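Local atomic coordinates of transketolase (Campylobacter jejuni, PDB entry 3L84), a protein that belongs to the transketolase family of thiamine diphosphate-binding proteins, whose chain combines two thiamine diphosphate-binding alpha/beta domains with a C-terminal domain. Residues P367-E372 with F410-F415; F436-H441 with S493-S498. All blocks are in the same frame, centred on the assembly; numbering follows the deposited sequence.

Interaction 1: P367-E372 with F410-F415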
loop_
_atom_site.group_PDB
_atom_site.type_symbol
_atom_site.label_atom_id
_atom_site.label_comp_id
_atom_site.label_asym_id
_atom_site.label_seq_id
_atom_site.Cartn_x
_atom_site.Cartn_y
_atom_site.Cartn_z
ATOM N N PRO A 367 20.875 -5.388 -5.213
ATOM C CA PRO A 367 22.199 -4.864 -4.918
ATOM C C PRO A 367 22.204 -3.907 -3.738
ATOM O O PRO A 367 23.212 -3.797 -3.050
ATOM C CB PRO A 367 22.567 -4.118 -6.229
ATOM C CG PRO A 367 21.817 -4.856 -7.275
ATOM C CD PRO A 367 20.504 -5.169 -6.632
ATOM N N SER A 368 21.120 -3.173 -3.540
ATOM C CA SER A 368 20.988 -2.215 -2.425
ATOM C C SER A 368 20.501 -2.873 -1.147
ATOM O O SER A 368 20.917 -2.468 -0.070
ATOM C CB SER A 368 20.015 -1.108 -2.789
ATOM O OG SER A 368 20.471 -0.365 -3.898
ATOM N N ASN A 369 19.610 -3.856 -1.240
ATOM C CA ASN A 369 19.099 -4.561 -0.056
ATOM C C ASN A 369 20.086 -5.620 0.446
ATOM O O ASN A 369 19.887 -6.150 1.534
ATOM C CB ASN A 369 17.774 -5.254 -0.333
ATOM C CG ASN A 369 16.612 -4.330 -0.681
ATOM O OD1 ASN A 369 16.575 -3.124 -0.288
ATOM N ND2 ASN A 369 15.662 -4.868 -1.351
ATOM N N LYS A 370 21.094 -5.952 -0.363
ATOM C CA LYS A 370 22.108 -6.972 -0.069
ATOM C C LYS A 370 21.531 -8.360 0.108
ATOM O O LYS A 370 21.985 -9.166 0.957
ATOM C CB LYS A 370 22.958 -6.571 1.134
ATOM C CG LYS A 370 23.631 -5.215 0.994
ATOM C CD LYS A 370 24.553 -5.141 -0.198
ATOM C CE LYS A 370 25.222 -3.766 -0.342
ATOM N NZ LYS A 370 26.573 -3.812 0.271
ATOM N N THR A 371 20.575 -8.718 -0.749
ATOM C CA THR A 371 19.866 -9.972 -0.638
ATOM C C THR A 371 20.331 -11.060 -1.595
ATOM O O THR A 371 19.828 -12.178 -1.525
ATOM C CB THR A 371 18.338 -9.725 -0.871
ATOM O OG1 THR A 371 18.153 -8.920 -2.060
ATOM C CG2 THR A 371 17.773 -8.980 0.314
ATOM N N GLU A 372 21.299 -10.796 -2.464
ATOM C CA GLU A 372 21.773 -11.865 -3.347
ATOM C C GLU A 372 22.274 -13.046 -2.540
ATOM O O GLU A 372 23.110 -12.905 -1.655
ATOM C CB GLU A 372 22.889 -11.358 -4.279
ATOM C CG GLU A 372 23.416 -12.393 -5.304
ATOM C CD GLU A 372 24.461 -11.814 -6.249
ATOM O OE1 GLU A 372 24.683 -10.588 -6.282
ATOM O OE2 GLU A 372 25.118 -12.627 -6.941
ATOM N N PHE A 410 11.561 -15.051 1.991
ATOM C CA PHE A 410 11.764 -13.653 2.379
ATOM C C PHE A 410 11.474 -12.718 1.229
ATOM O O PHE A 410 11.707 -13.016 0.067
ATOM C CB PHE A 410 13.190 -13.379 2.964
ATOM C CG PHE A 410 14.318 -13.456 1.967
ATOM C CD1 PHE A 410 14.657 -12.345 1.180
ATOM C CD2 PHE A 410 15.003 -14.635 1.782
ATOM C CE1 PHE A 410 15.700 -12.438 0.258
ATOM C CE2 PHE A 410 16.043 -14.722 0.863
ATOM C CZ PHE A 410 16.381 -13.618 0.110
ATOM N N SER A 411 10.885 -11.564 1.586
ATOM C CA SER A 411 10.553 -10.445 0.691
ATOM C C SER A 411 11.392 -9.257 1.075
ATOM O O SER A 411 11.449 -8.932 2.264
ATOM C CB SER A 411 9.077 -10.036 0.854
ATOM O OG SER A 411 8.203 -11.115 0.533
ATOM N N ALA A 412 12.019 -8.570 0.120
ATOM C CA ALA A 412 12.911 -7.457 0.416
ATOM C C ALA A 412 12.601 -6.234 -0.398
ATOM O O ALA A 412 12.352 -6.312 -1.606
ATOM C CB ALA A 412 14.389 -7.877 0.238
ATOM N N THR A 413 12.692 -5.079 0.256
ATOM C CA THR A 413 12.656 -3.779 -0.405
ATOM C C THR A 413 13.189 -2.724 0.564
ATOM O O THR A 413 13.596 -3.044 1.705
ATOM C CB THR A 413 11.219 -3.428 -0.911
ATOM O OG1 THR A 413 11.253 -2.193 -1.643
ATOM C CG2 THR A 413 10.187 -3.327 0.229
ATOM N N PHE A 414 13.234 -1.487 0.129
ATOM C CA PHE A 414 13.528 -0.405 1.059
ATOM C C PHE A 414 12.387 -0.260 2.040
ATOM O O PHE A 414 11.191 -0.436 1.701
ATOM C CB PHE A 414 13.634 0.941 0.323
ATOM C CG PHE A 414 14.837 1.107 -0.599
ATOM C CD1 PHE A 414 16.042 0.491 -0.359
ATOM C CD2 PHE A 414 14.742 1.953 -1.717
ATOM C CE1 PHE A 414 17.131 0.679 -1.208
ATOM C CE2 PHE A 414 15.850 2.136 -2.545
ATOM C CZ PHE A 414 17.024 1.520 -2.276
ATOM N N PHE A 415 12.702 0.153 3.266
ATOM C CA PHE A 415 11.669 0.303 4.288
ATOM C C PHE A 415 10.596 1.301 3.859
ATOM O O PHE A 415 9.422 1.115 4.178
ATOM C CB PHE A 415 12.338 0.724 5.611
ATOM C CG PHE A 415 11.475 0.626 6.857
ATOM C CD1 PHE A 415 10.483 -0.337 6.998
ATOM C CD2 PHE A 415 11.734 1.470 7.928
ATOM C CE1 PHE A 415 9.766 -0.445 8.191
ATOM C CE2 PHE A 415 11.030 1.347 9.111
ATOM C CZ PHE A 415 10.057 0.418 9.218
#

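Interaction 2: F436-H441 with S493-S498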
loop_
_atom_site.group_PDB
_atom_site.type_symbol
_atom_site.label_atom_id
_atom_site.label_comp_id
_atom_site.label_asym_id
_atom_site.label_seq_id
_atom_site.Cartn_x
_atom_site.Cartn_y
_atom_site.Cartn_z
ATOM N N PHE A 436 9.414 -13.750 6.112
ATOM C CA PHE A 436 10.337 -12.748 6.661
ATOM C C PHE A 436 10.440 -11.558 5.729
ATOM O O PHE A 436 10.574 -11.709 4.522
ATOM C CB PHE A 436 11.711 -13.410 6.879
ATOM C CG PHE A 436 11.608 -14.717 7.613
ATOM C CD1 PHE A 436 11.281 -14.747 8.938
ATOM C CD2 PHE A 436 11.747 -15.913 6.956
ATOM C CE1 PHE A 436 11.117 -15.921 9.596
ATOM C CE2 PHE A 436 11.586 -17.117 7.639
ATOM C CZ PHE A 436 11.237 -17.117 8.931
ATOM N N PHE A 437 10.362 -10.370 6.291
ATOM C CA PHE A 437 10.363 -9.119 5.542
ATOM C C PHE A 437 11.651 -8.380 5.812
ATOM O O PHE A 437 11.989 -8.132 6.975
ATOM C CB PHE A 437 9.121 -8.260 5.919
ATOM C CG PHE A 437 7.801 -8.872 5.493
ATOM C CD1 PHE A 437 7.187 -8.449 4.327
ATOM C CD2 PHE A 437 7.216 -9.883 6.220
ATOM C CE1 PHE A 437 5.989 -9.039 3.916
ATOM C CE2 PHE A 437 6.032 -10.465 5.790
ATOM C CZ PHE A 437 5.452 -10.037 4.654
ATOM N N ILE A 438 12.362 -8.026 4.761
ATOM C CA ILE A 438 13.711 -7.452 4.855
ATOM C C ILE A 438 13.580 -6.022 4.352
ATOM O O ILE A 438 13.308 -5.804 3.166
ATOM C CB ILE A 438 14.724 -8.248 3.995
ATOM C CG1 ILE A 438 14.702 -9.762 4.248
ATOM C CG2 ILE A 438 16.118 -7.654 4.127
ATOM C CD1 ILE A 438 14.807 -10.174 5.622
ATOM N N PHE A 439 13.772 -5.053 5.243
ATOM C CA PHE A 439 13.571 -3.642 4.924
ATOM C C PHE A 439 14.852 -2.883 5.206
ATOM O O PHE A 439 15.128 -2.573 6.361
ATOM C CB PHE A 439 12.432 -3.063 5.750
ATOM C CG PHE A 439 11.065 -3.683 5.529
ATOM C CD1 PHE A 439 10.586 -3.981 4.272
ATOM C CD2 PHE A 439 10.235 -3.905 6.599
ATOM C CE1 PHE A 439 9.303 -4.497 4.109
ATOM C CE2 PHE A 439 8.962 -4.420 6.439
ATOM C CZ PHE A 439 8.507 -4.725 5.209
ATOM N N THR A 440 15.585 -2.499 4.173
ATOM C CA THR A 440 16.812 -1.760 4.353
ATOM C C THR A 440 16.553 -0.275 4.171
ATOM O O THR A 440 15.418 0.163 3.889
ATOM C CB THR A 440 17.936 -2.240 3.425
ATOM O OG1 THR A 440 17.693 -1.801 2.082
ATOM C CG2 THR A 440 18.069 -3.759 3.461
ATOM N N HIS A 441 17.555 0.543 4.400
ATOM C CA HIS A 441 17.464 1.986 4.181
ATOM C C HIS A 441 16.429 2.560 5.128
ATOM O O HIS A 441 15.479 3.238 4.759
ATOM C CB HIS A 441 17.181 2.285 2.715
ATOM C CG HIS A 441 18.325 1.953 1.812
ATOM N ND1 HIS A 441 18.845 0.680 1.705
ATOM C CD2 HIS A 441 19.052 2.734 0.984
ATOM C CE1 HIS A 441 19.852 0.697 0.844
ATOM N NE2 HIS A 441 20.014 1.938 0.414
ATOM N N SER A 493 8.103 -11.883 10.917
ATOM C CA SER A 493 9.020 -10.851 11.408
ATOM C C SER A 493 9.483 -9.941 10.285
ATOM O O SER A 493 9.627 -10.371 9.121
ATOM C CB SER A 493 10.284 -11.477 12.012
ATOM O OG SER A 493 10.061 -12.222 13.222
ATOM N N ALA A 494 9.728 -8.672 10.632
ATOM C CA ALA A 494 10.384 -7.728 9.793
ATOM C C ALA A 494 11.757 -7.398 10.377
ATOM O O ALA A 494 11.922 -7.349 11.601
ATOM C CB ALA A 494 9.577 -6.438 9.669
ATOM N N PHE A 495 12.723 -7.157 9.502
ATOM C CA PHE A 495 14.071 -6.736 9.832
ATOM C C PHE A 495 14.276 -5.350 9.237
ATOM O O PHE A 495 14.226 -5.165 8.018
ATOM C CB PHE A 495 15.071 -7.747 9.279
ATOM C CG PHE A 495 14.953 -9.094 9.918
ATOM C CD1 PHE A 495 15.719 -9.439 11.024
ATOM C CD2 PHE A 495 14.035 -9.980 9.480
ATOM C CE1 PHE A 495 15.581 -10.713 11.600
ATOM C CE2 PHE A 495 13.896 -11.212 10.065
ATOM C CZ PHE A 495 14.662 -11.568 11.123
ATOM N N VAL A 496 14.510 -4.379 10.117
ATOM C CA VAL A 496 14.641 -2.971 9.757
ATOM C C VAL A 496 16.126 -2.609 9.877
ATOM O O VAL A 496 16.693 -2.649 10.981
ATOM C CB VAL A 496 13.749 -2.124 10.643
ATOM C CG1 VAL A 496 13.966 -0.593 10.414
ATOM C CG2 VAL A 496 12.268 -2.481 10.495
ATOM N N LEU A 497 16.738 -2.359 8.723
ATOM C CA LEU A 497 18.177 -2.429 8.563
ATOM C C LEU A 497 18.737 -1.123 7.981
ATOM O O LEU A 497 18.097 -0.468 7.153
ATOM C CB LEU A 497 18.512 -3.605 7.648
ATOM C CG LEU A 497 17.961 -4.954 8.131
ATOM C CD1 LEU A 497 17.957 -5.948 6.986
ATOM C CD2 LEU A 497 18.674 -5.455 9.358
ATOM N N SER A 498 19.967 -0.771 8.375
ATOM C CA SER A 498 20.581 0.475 7.951
ATOM C C SER A 498 21.301 0.394 6.633
ATOM O O SER A 498 21.858 -0.669 6.278
ATOM C CB SER A 498 21.559 0.975 9.014
ATOM O OG SER A 498 22.737 0.173 9.053
#

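Interaction 1: P367-E372 with F410-F415
Asn369 and Thr371 reach strand 408-414 through their first torsions. CG of Asn369 lies anti to its own carbonyl carbon (chi1 -64°), bringing that amide carbon to the strand backbone at Thr413, while CG2 of Thr371 is likewise anti to its carbonyl carbon and leaves OG1 between N and C (chi1 48°). The fold is the parallel alpha/beta sheet of the pyrimidine-binding domain. Here the end of short helix 366-369 and the turn after it lie against one side of a strand running nearly the opposite way. The turn is made at Lys370, whose positive phi (62°) takes the chain out of the helix before Thr371.

Alternation along the strand directs Phe410 and Ala412 to this side, whereas Ser411 faces away. Alanine suits the middle because its small CB admits two neighbours: Thr371 CG2 at 3.6 Å and Asn369 ND2, also at 3.6 Å. The methyl branch of Thr371 thus offers Ala412 an apolar surface, and Thr371 CB lies 3.9 Å from Phe410 CE1, the two side chains crossing obliquely. Leu348 of helix 340-354 touches both Thr371 and Phe410.

Farther along, Ser368 presents only a slim CB to Phe414, 3.7 Å from CE1, so the large ring can come close. No hydrogen bond crosses between the segments. Asn369 OD1 instead bonds to Thr440 OG1 on the adjacent strand, which fixes the amide over the backbone of Thr413. Asn369 ND2 stands 3.3 Å from Thr413 CA, and the 3.4 Å between Asn369 ND2 and Thr413 N separates two donors.

Interaction 2: F436-H441 with S493-S498
Through CB, CG and CD1, Leu497 meets Phe439, Thr440 and Ile438 of strand 436-440. Its CB sits 3.8 Å from Phe439 O and also meets Thr440 CA; CG, anti to the leucine's own carbonyl carbon (chi1 -56°), stays beside the same oxygen. The extended second torsion (chi2 162°) sends CD1 on to the methyls of the neighbouring strand, 3.8 Å from Ile438 CG2 and a little farther from Thr440 CG2. Leucine, branched only at CG, suits this position: CB passes the main chain while CD1 reaches two beta-branched residues, a type that favours extended backbone.

The backbones are joined by four hydrogen bonds. Phe437 N gives to Ser493 O and Phe439 N to Phe495 O, while Phe437 O accepts from Phe495 N at 2.8 Å and Phe439 O from Leu497 N at 2.9 Å. Alternate residues, Phe437 and Phe439, thus bond across, and Ile438 between them bonds to strand 408-414 on its other side.

On the face of Ile438, its CD1 approaches Phe495 CD2 at 3.9 Å, and the Phe495 ring stacks with Trp483. On the face of Phe437 and Phe439, Ala494 is small enough to let Phe439 CE2 settle 3.9 Å from its CB. Apolar side chains on both faces, with helix 476-488 packed on one, mark a central pair of strands in the parallel alpha/beta sheet of a thiamine diphosphate-binding fold.

How the interactions relate
Interactions 1 and 2 share one sheet, in which strands 408-414 and 436-440 are neighbours; probable backbone hydrogen bonds, such as Phe415 N to Thr440 O, connect them. Both are buried, interaction 2 completely, where two strands lie edge to edge and main-chain bonds dominate. Interaction 1 sets a helix end against one strand's side, relying on side-chain fit; of its touching residues only Ser368 and Phe414 are partly exposed, and Pro367, at the start of segment 367-372, packs on Ile186 of the second subunit. Their side chains also meet at the C-terminal ends of the strands: His441 ND1 donates to Thr440 OG1, the hydroxyl that holds Asn369, while the rings of His441 and Phe414 touch.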